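Local structure of predicted acetamidase/formamidase (Thermoanaerobacter tengcongensis, 3TKK) at residues G74-V79 and K213-K218; K96-L101 and V194-V199; G271-S276 and A285-P290. The protein binds zinc and calcium ions and probably hydrolyses carbon-nitrogen bonds of linear amides such as formamide and acetamide. One frame throughout, in Å; residues are numbered along the deposited sequence.

Interaction 1 (G74-V79 and K213-K218); sequences GDVLKV and KGLNLK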
# COMPACT_ATOMS: atom_id res chain seq x y z
N GLY A 74 -10.36 0.35 -28.30
CA GLY A 74 -11.26 -0.63 -27.63
C GLY A 74 -10.51 -1.94 -27.39
O GLY A 74 -10.97 -2.73 -26.54
N ASP A 75 -9.39 -2.20 -28.11
CA ASP A 75 -8.58 -3.39 -27.81
C ASP A 75 -7.73 -3.17 -26.59
O ASP A 75 -7.83 -2.16 -25.89
CB ASP A 75 -7.57 -3.63 -28.97
CG ASP A 75 -8.24 -3.96 -30.28
OD1 ASP A 75 -9.45 -4.31 -30.25
OD2 ASP A 75 -7.58 -3.87 -31.33
N VAL A 76 -6.80 -4.09 -26.32
CA VAL A 76 -6.03 -3.84 -25.16
C VAL A 76 -4.62 -4.09 -25.67
O VAL A 76 -4.43 -5.03 -26.47
CB VAL A 76 -6.40 -4.80 -23.98
CG1 VAL A 76 -5.25 -4.92 -22.98
CG2 VAL A 76 -7.69 -4.31 -23.27
N LEU A 77 -3.64 -3.28 -25.26
CA LEU A 77 -2.24 -3.66 -25.62
C LEU A 77 -1.54 -4.25 -24.47
O LEU A 77 -1.44 -3.61 -23.41
CB LEU A 77 -1.46 -2.45 -26.03
CG LEU A 77 0.00 -2.53 -26.47
CD1 LEU A 77 -0.05 -3.05 -27.93
CD2 LEU A 77 0.65 -1.11 -26.45
N LYS A 78 -0.98 -5.45 -24.68
CA LYS A 78 -0.16 -6.12 -23.67
C LYS A 78 1.34 -5.95 -23.97
O LYS A 78 1.75 -6.12 -25.12
CB LYS A 78 -0.56 -7.59 -23.62
CG LYS A 78 0.47 -8.52 -22.88
CD LYS A 78 -0.04 -10.02 -22.96
CE LYS A 78 1.19 -10.93 -22.95
NZ LYS A 78 0.70 -12.36 -22.85
N VAL A 79 2.08 -5.51 -22.93
CA VAL A 79 3.47 -5.14 -23.05
C VAL A 79 4.21 -6.00 -22.02
O VAL A 79 4.06 -5.88 -20.79
CB VAL A 79 3.72 -3.64 -22.80
CG1 VAL A 79 5.27 -3.32 -22.96
CG2 VAL A 79 2.75 -2.71 -23.59
N LYS A 213 -7.65 -8.78 -28.35
CA LYS A 213 -9.03 -8.50 -28.78
C LYS A 213 -10.14 -9.04 -27.85
O LYS A 213 -9.97 -10.04 -27.18
CB LYS A 213 -9.28 -9.07 -30.20
CG LYS A 213 -8.18 -8.76 -31.21
CD LYS A 213 -8.45 -7.38 -31.73
CE LYS A 213 -7.73 -7.10 -33.03
NZ LYS A 213 -7.88 -5.69 -33.40
N GLY A 214 -11.28 -8.37 -27.81
CA GLY A 214 -12.33 -8.80 -26.91
C GLY A 214 -12.11 -8.70 -25.39
O GLY A 214 -12.78 -9.41 -24.61
N LEU A 215 -11.23 -7.81 -24.94
CA LEU A 215 -11.08 -7.52 -23.51
C LEU A 215 -11.37 -6.03 -23.37
O LEU A 215 -10.88 -5.22 -24.16
CB LEU A 215 -9.66 -7.89 -23.05
CG LEU A 215 -9.29 -7.43 -21.64
CD1 LEU A 215 -10.12 -8.19 -20.58
CD2 LEU A 215 -7.83 -7.60 -21.40
N ASN A 216 -12.23 -5.65 -22.44
CA ASN A 216 -12.52 -4.25 -22.18
C ASN A 216 -11.75 -3.79 -20.90
O ASN A 216 -12.00 -4.30 -19.84
CB ASN A 216 -14.03 -4.09 -21.91
CG ASN A 216 -14.85 -4.56 -23.07
OD1 ASN A 216 -14.38 -4.53 -24.22
ND2 ASN A 216 -16.11 -4.99 -22.80
N LEU A 217 -10.80 -2.88 -20.98
CA LEU A 217 -10.25 -2.31 -19.72
C LEU A 217 -10.61 -0.81 -19.68
O LEU A 217 -10.74 -0.15 -20.75
CB LEU A 217 -8.73 -2.46 -19.64
CG LEU A 217 -8.22 -3.91 -19.54
CD1 LEU A 217 -6.73 -4.04 -19.39
CD2 LEU A 217 -8.89 -4.49 -18.30
N LYS A 218 -10.68 -0.24 -18.47
CA LYS A 218 -10.90 1.20 -18.39
C LYS A 218 -9.62 1.93 -17.96
O LYS A 218 -9.56 3.15 -18.02
CB LYS A 218 -12.00 1.55 -17.36
CG LYS A 218 -13.34 1.08 -17.80
CD LYS A 218 -13.71 1.82 -19.00
CE LYS A 218 -15.14 1.53 -19.46
NZ LYS A 218 -16.10 1.53 -18.32
O HOH W 1 -10.14 -1.59 -23.70
O HOH W 2 -13.14 -2.12 -25.08
O HOH W 3 -11.18 -5.86 -29.08
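Asp75 and Lys213 form a salt bridge, OD2 to NZ at 2.8 Å. The ammonium group meets OD2 on the syn side, 32° out of the carboxylate plane. Lys213 starts with its CB directed away from 74-79; a bend at chi2 (-82°) swings CD back to lie 3.6 Å from Asp75 OD1, and the remaining extended chain delivers NZ. OD2 also accepts from Lys72 N, while NZ donates to Gly70 O. The other carboxylate oxygen, OD1, takes a water that in turn accepts from Gly214 N.

Strands 76-86 and 203-212 are antiparallel neighbours in the large mixed sheet, bonded to each other through Val76 and Ile212, and the loop 213-218 folds back past the start of 76-86. There Val76 supplies the apolar contact. Its CG2, anti to the carbonyl carbon, sits 3.8 Å from Leu215 CD2 and equally near Leu217 CG, and lies 3.4 Å from Leu215 O. CG1 reaches the same two leucines by their CD2 and CD1 methyls. The Val76 and Leu217 side chains cross at about a right angle; Leu217 continues onto Tyr170 and onto Leu251 of helix 237-255.

Interaction 2 (K96-L101 and V194-V199); sequences KGLGVL and VGVSGV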
# COMPACT_ATOMS: atom_id res chain seq x y z
N LYS A 96 12.46 22.03 -1.30
CA LYS A 96 11.30 22.76 -0.81
C LYS A 96 10.01 22.51 -1.64
O LYS A 96 10.01 22.64 -2.88
CB LYS A 96 11.59 24.24 -0.86
CG LYS A 96 10.77 25.04 0.03
CD LYS A 96 10.98 26.53 -0.32
CE LYS A 96 10.48 27.39 0.85
NZ LYS A 96 9.56 26.40 1.52
N GLY A 97 8.94 22.15 -0.97
CA GLY A 97 7.67 21.98 -1.67
C GLY A 97 7.71 20.73 -2.52
O GLY A 97 6.85 20.53 -3.32
N LEU A 98 8.69 19.86 -2.37
CA LEU A 98 8.61 18.65 -3.23
C LEU A 98 8.32 17.39 -2.43
O LEU A 98 9.00 17.15 -1.50
CB LEU A 98 9.87 18.45 -4.08
CG LEU A 98 10.36 19.67 -4.97
CD1 LEU A 98 11.85 19.51 -5.53
CD2 LEU A 98 9.33 20.08 -6.12
N GLY A 99 7.31 16.60 -2.85
CA GLY A 99 6.92 15.35 -2.22
C GLY A 99 6.36 15.58 -0.84
O GLY A 99 6.17 16.76 -0.40
N VAL A 100 6.31 14.50 -0.06
CA VAL A 100 5.50 14.64 1.15
C VAL A 100 6.22 15.53 2.19
O VAL A 100 5.59 16.12 3.02
CB VAL A 100 5.32 13.23 1.68
CG1 VAL A 100 4.73 13.29 3.13
CG2 VAL A 100 4.36 12.56 0.66
N LEU A 101 7.57 15.54 2.19
CA LEU A 101 8.31 16.24 3.27
C LEU A 101 8.74 17.60 2.66
O LEU A 101 9.57 18.32 3.27
CB LEU A 101 9.54 15.47 3.75
CG LEU A 101 9.32 14.00 4.30
CD1 LEU A 101 10.57 13.34 4.71
CD2 LEU A 101 8.29 14.07 5.45
N VAL A 194 8.11 9.15 -1.82
CA VAL A 194 7.60 10.36 -1.02
C VAL A 194 8.59 11.52 -0.97
O VAL A 194 8.25 12.64 -0.52
CB VAL A 194 7.20 9.91 0.47
CG1 VAL A 194 6.05 8.83 0.53
CG2 VAL A 194 8.47 9.34 1.28
N GLY A 195 9.82 11.29 -1.42
CA GLY A 195 10.80 12.40 -1.50
C GLY A 195 10.63 13.21 -2.80
O GLY A 195 11.26 14.22 -3.00
N VAL A 196 9.81 12.68 -3.71
CA VAL A 196 9.55 13.24 -5.07
C VAL A 196 10.20 12.40 -6.21
O VAL A 196 9.68 12.33 -7.36
CB VAL A 196 9.83 14.75 -5.21
CG1 VAL A 196 11.20 15.15 -5.83
CG2 VAL A 196 8.74 15.43 -6.16
N SER A 197 11.29 11.71 -5.95
CA SER A 197 11.89 11.06 -7.07
C SER A 197 12.36 9.67 -6.69
O SER A 197 12.41 9.23 -5.58
CB SER A 197 13.18 11.81 -7.64
OG SER A 197 14.30 11.29 -6.79
N GLY A 198 12.70 8.94 -7.72
CA GLY A 198 13.34 7.62 -7.62
C GLY A 198 14.83 7.81 -7.76
O GLY A 198 15.29 8.91 -7.72
N VAL A 199 15.61 6.73 -7.78
CA VAL A 199 16.95 6.79 -8.34
C VAL A 199 16.80 6.88 -9.92
O VAL A 199 16.68 5.86 -10.66
CB VAL A 199 17.86 5.62 -7.86
CG1 VAL A 199 19.35 5.77 -8.50
CG2 VAL A 199 17.92 5.47 -6.30
O HOH W 4 9.59 15.07 0.17
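Val100 N donates to Val194 O at 2.7 Å in the one direct hydrogen bond between 96-101 and 194-199. The angle at the hydrogen is 155°, and the donor lies in the carbonyl plane. The same oxygen has two further partners: a CA-H...O contact from Gly99 CA at 3.5 Å, and a water 2.9 Å from Val194 O. That water also donates to Leu98 O and accepts from Leu101 N, so a single molecule links Leu98 O and Leu101 N to the backbone of Val194. Gly99, at positive phi, passes close enough to 194-196 that a CB would collide with Val194 O and Val196 N.

Both segments are irregular loops: 96-101 leads from strand 89-95 to strand 108-116 of the small antiparallel sheet, and 194-199 belongs to the long connection between strands 180-186 and 203-212. The latter runs beside the metal centre, with the Val196 side chain about 8 Å from the bound zinc, and Gly198 N donates to the zinc ligand Glu200.

Apolar contacts flank the polar ones. Leu98 CB touches Val196 CG2 at 3.8 Å, and this methyl is just as close to Gly99 N. At the other end Val100 CG2, anti to the carbonyl carbon, packs on Val194 CB at 3.9 Å, the two side chains meeting at an oblique angle. The second subunit covers more than this end: its Val245 packs on Val100 and Leu101 and its Phe267 on Val194, while its Ser268 OG is hydrogen-bonded to Gly195 N and Ser197 O.

Interaction 3 (G271-S276 and A285-P290); sequences GNAQIS and ARFSLP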
# COMPACT_ATOMS: atom_id res chain seq x y z
N GLY A 271 -7.65 -9.20 -1.33
CA GLY A 271 -7.06 -8.20 -2.15
C GLY A 271 -6.44 -7.06 -1.33
O GLY A 271 -6.86 -6.80 -0.19
N ASN A 272 -5.47 -6.35 -1.92
CA ASN A 272 -4.63 -5.40 -1.17
C ASN A 272 -4.66 -4.09 -1.89
O ASN A 272 -4.16 -4.00 -3.07
CB ASN A 272 -3.15 -5.93 -1.07
CG ASN A 272 -3.03 -7.14 -0.20
OD1 ASN A 272 -3.37 -7.08 0.96
ND2 ASN A 272 -2.49 -8.24 -0.72
N ALA A 273 -5.27 -3.09 -1.30
CA ALA A 273 -5.18 -1.77 -1.88
C ALA A 273 -3.76 -1.26 -1.60
O ALA A 273 -3.32 -1.39 -0.48
CB ALA A 273 -6.19 -0.91 -1.20
N GLN A 274 -3.07 -0.61 -2.55
CA GLN A 274 -1.62 -0.35 -2.38
C GLN A 274 -1.43 1.02 -3.03
O GLN A 274 -2.32 1.55 -3.74
CB GLN A 274 -0.82 -1.43 -3.10
CG GLN A 274 -1.07 -2.82 -2.49
CD GLN A 274 -0.09 -3.86 -3.01
OE1 GLN A 274 0.27 -3.77 -4.19
NE2 GLN A 274 0.32 -4.89 -2.17
N ILE A 275 -0.30 1.65 -2.70
CA ILE A 275 0.01 2.95 -3.17
C ILE A 275 1.20 2.90 -4.14
O ILE A 275 2.27 2.19 -3.87
CB ILE A 275 0.38 3.86 -1.95
CG1 ILE A 275 -0.89 4.21 -1.11
CG2 ILE A 275 0.93 5.24 -2.40
CD1 ILE A 275 -0.48 4.75 0.30
N SER A 276 1.04 3.63 -5.24
CA SER A 276 2.17 3.79 -6.21
C SER A 276 2.89 5.03 -5.98
O SER A 276 4.05 4.91 -5.70
CB SER A 276 1.79 3.60 -7.66
OG SER A 276 1.35 2.20 -7.96
N ALA A 285 -2.70 4.71 -7.30
CA ALA A 285 -2.89 3.62 -6.42
C ALA A 285 -3.17 2.41 -7.18
O ALA A 285 -3.38 2.45 -8.41
CB ALA A 285 -4.17 3.89 -5.47
N ARG A 286 -3.24 1.31 -6.46
CA ARG A 286 -3.53 0.10 -7.10
C ARG A 286 -4.34 -0.85 -6.30
O ARG A 286 -4.41 -0.70 -5.08
CB ARG A 286 -2.27 -0.52 -7.63
CG ARG A 286 -1.28 -0.95 -6.66
CD ARG A 286 0.09 -1.16 -7.34
NE ARG A 286 0.93 -1.77 -6.29
CZ ARG A 286 1.93 -1.17 -5.64
NH1 ARG A 286 2.43 -0.03 -6.09
NH2 ARG A 286 2.62 -1.85 -4.69
N PHE A 287 -4.99 -1.81 -6.94
CA PHE A 287 -5.57 -2.94 -6.17
C PHE A 287 -5.12 -4.31 -6.65
O PHE A 287 -5.29 -4.69 -7.80
CB PHE A 287 -7.11 -2.83 -6.21
CG PHE A 287 -7.78 -3.84 -5.29
CD1 PHE A 287 -7.74 -3.64 -3.91
CD2 PHE A 287 -8.52 -4.91 -5.80
CE1 PHE A 287 -8.30 -4.54 -3.03
CE2 PHE A 287 -9.11 -5.82 -4.88
CZ PHE A 287 -9.07 -5.61 -3.52
N SER A 288 -4.54 -5.11 -5.75
CA SER A 288 -3.79 -6.26 -6.19
C SER A 288 -4.45 -7.50 -5.65
O SER A 288 -4.70 -7.56 -4.43
CB SER A 288 -2.45 -6.11 -5.50
OG SER A 288 -1.56 -7.11 -5.79
N LEU A 289 -4.58 -8.57 -6.48
CA LEU A 289 -5.02 -9.92 -6.07
C LEU A 289 -3.96 -10.96 -6.47
O LEU A 289 -3.26 -10.79 -7.44
CB LEU A 289 -6.34 -10.29 -6.73
CG LEU A 289 -7.52 -9.54 -6.12
CD1 LEU A 289 -8.68 -9.33 -7.16
CD2 LEU A 289 -7.99 -10.34 -4.84
N PRO A 290 -3.84 -12.02 -5.71
CA PRO A 290 -2.99 -13.12 -6.11
C PRO A 290 -3.45 -13.69 -7.44
O PRO A 290 -4.60 -13.96 -7.63
CB PRO A 290 -3.22 -14.18 -4.98
CG PRO A 290 -3.67 -13.42 -3.82
CD PRO A 290 -4.59 -12.31 -4.48
O HOH W 5 -1.40 -8.56 -3.40
O HOH W 6 0.85 -6.13 -5.64
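Gln274 and Arg286 meet through both backbone and side chain. Their peptide groups exchange two hydrogen bonds, and Asn272 and Ser288 do the same two residues along: Gln274 N to Arg286 O, Arg286 N to Gln274 O, Asn272 N to Ser288 O and Ser288 N to Asn272 O, each 2.9 Å.

On the side-chain level Gln274 OE1 accepts from Arg286 NE at 3.0 Å, with NH2 adding a weak bond; a water also donates to OE1. The amide and guanidinium planes stand 89° apart, and Gln274 CB lies over one guanidinium face and also touches Arg286 CG. Arg286 NH1 donates to Ser276 OG at 3.1 Å, the hydroxyl lying at the guanidinium edge, 8° out of the plane. NH2 makes a salt bridge to Asp191 OD2 of the same chain, and Ser276 OG bonds Thr160 OG1 as well.

Strands 272-277 and 283-290 form an antiparallel beta hairpin at the end of the large mixed sheet, with 272-277 its outermost strand within the chain. Asn272 and Ser288 share a water, which accepts from Asn272 ND2 and is hydrogen-bonded to Ser288 OG; this hydroxyl also bonds the water on Gln274 OE1. Asn272 OD1 accepts from Asp191 N of the second subunit, and backbone hydrogen bonds also join Ala273 to that subunit.

The face carrying Ala273, Ile275, Ala285 and Phe287 is apolar. Phe287 CG is anti to the backbone N (chi1 -172°), which brings the ring to Gly271, with CZ 3.6 Å from Gly271 CA. Leu289 CD2 comes equally near that CA, where a CB would clash with Phe287 CZ. Ile275 packs on Ile275 of the second subunit.

In the fold
After several N-terminal strands the chain reaches 74-79, at the start of strand 76-86; its contact with 213-218 closes a long, helix-free excursion (interaction 1). Interaction 2 is nested inside it, joining the loop after strand 89-95 to the one before strand 203-212 and so tying the small antiparallel sheet to the region of the metal site. Interaction 3 follows in series as a local hairpin after the helices 237-255 and 260-270. Interactions 1 and 3 both reach the large mixed sheet, with centres 20 Å apart, whereas 1 and 2 lie on opposite sides of the chain's centre. Interactions 2 and 3 both touch the second subunit, their nearest atoms about 7 Å apart.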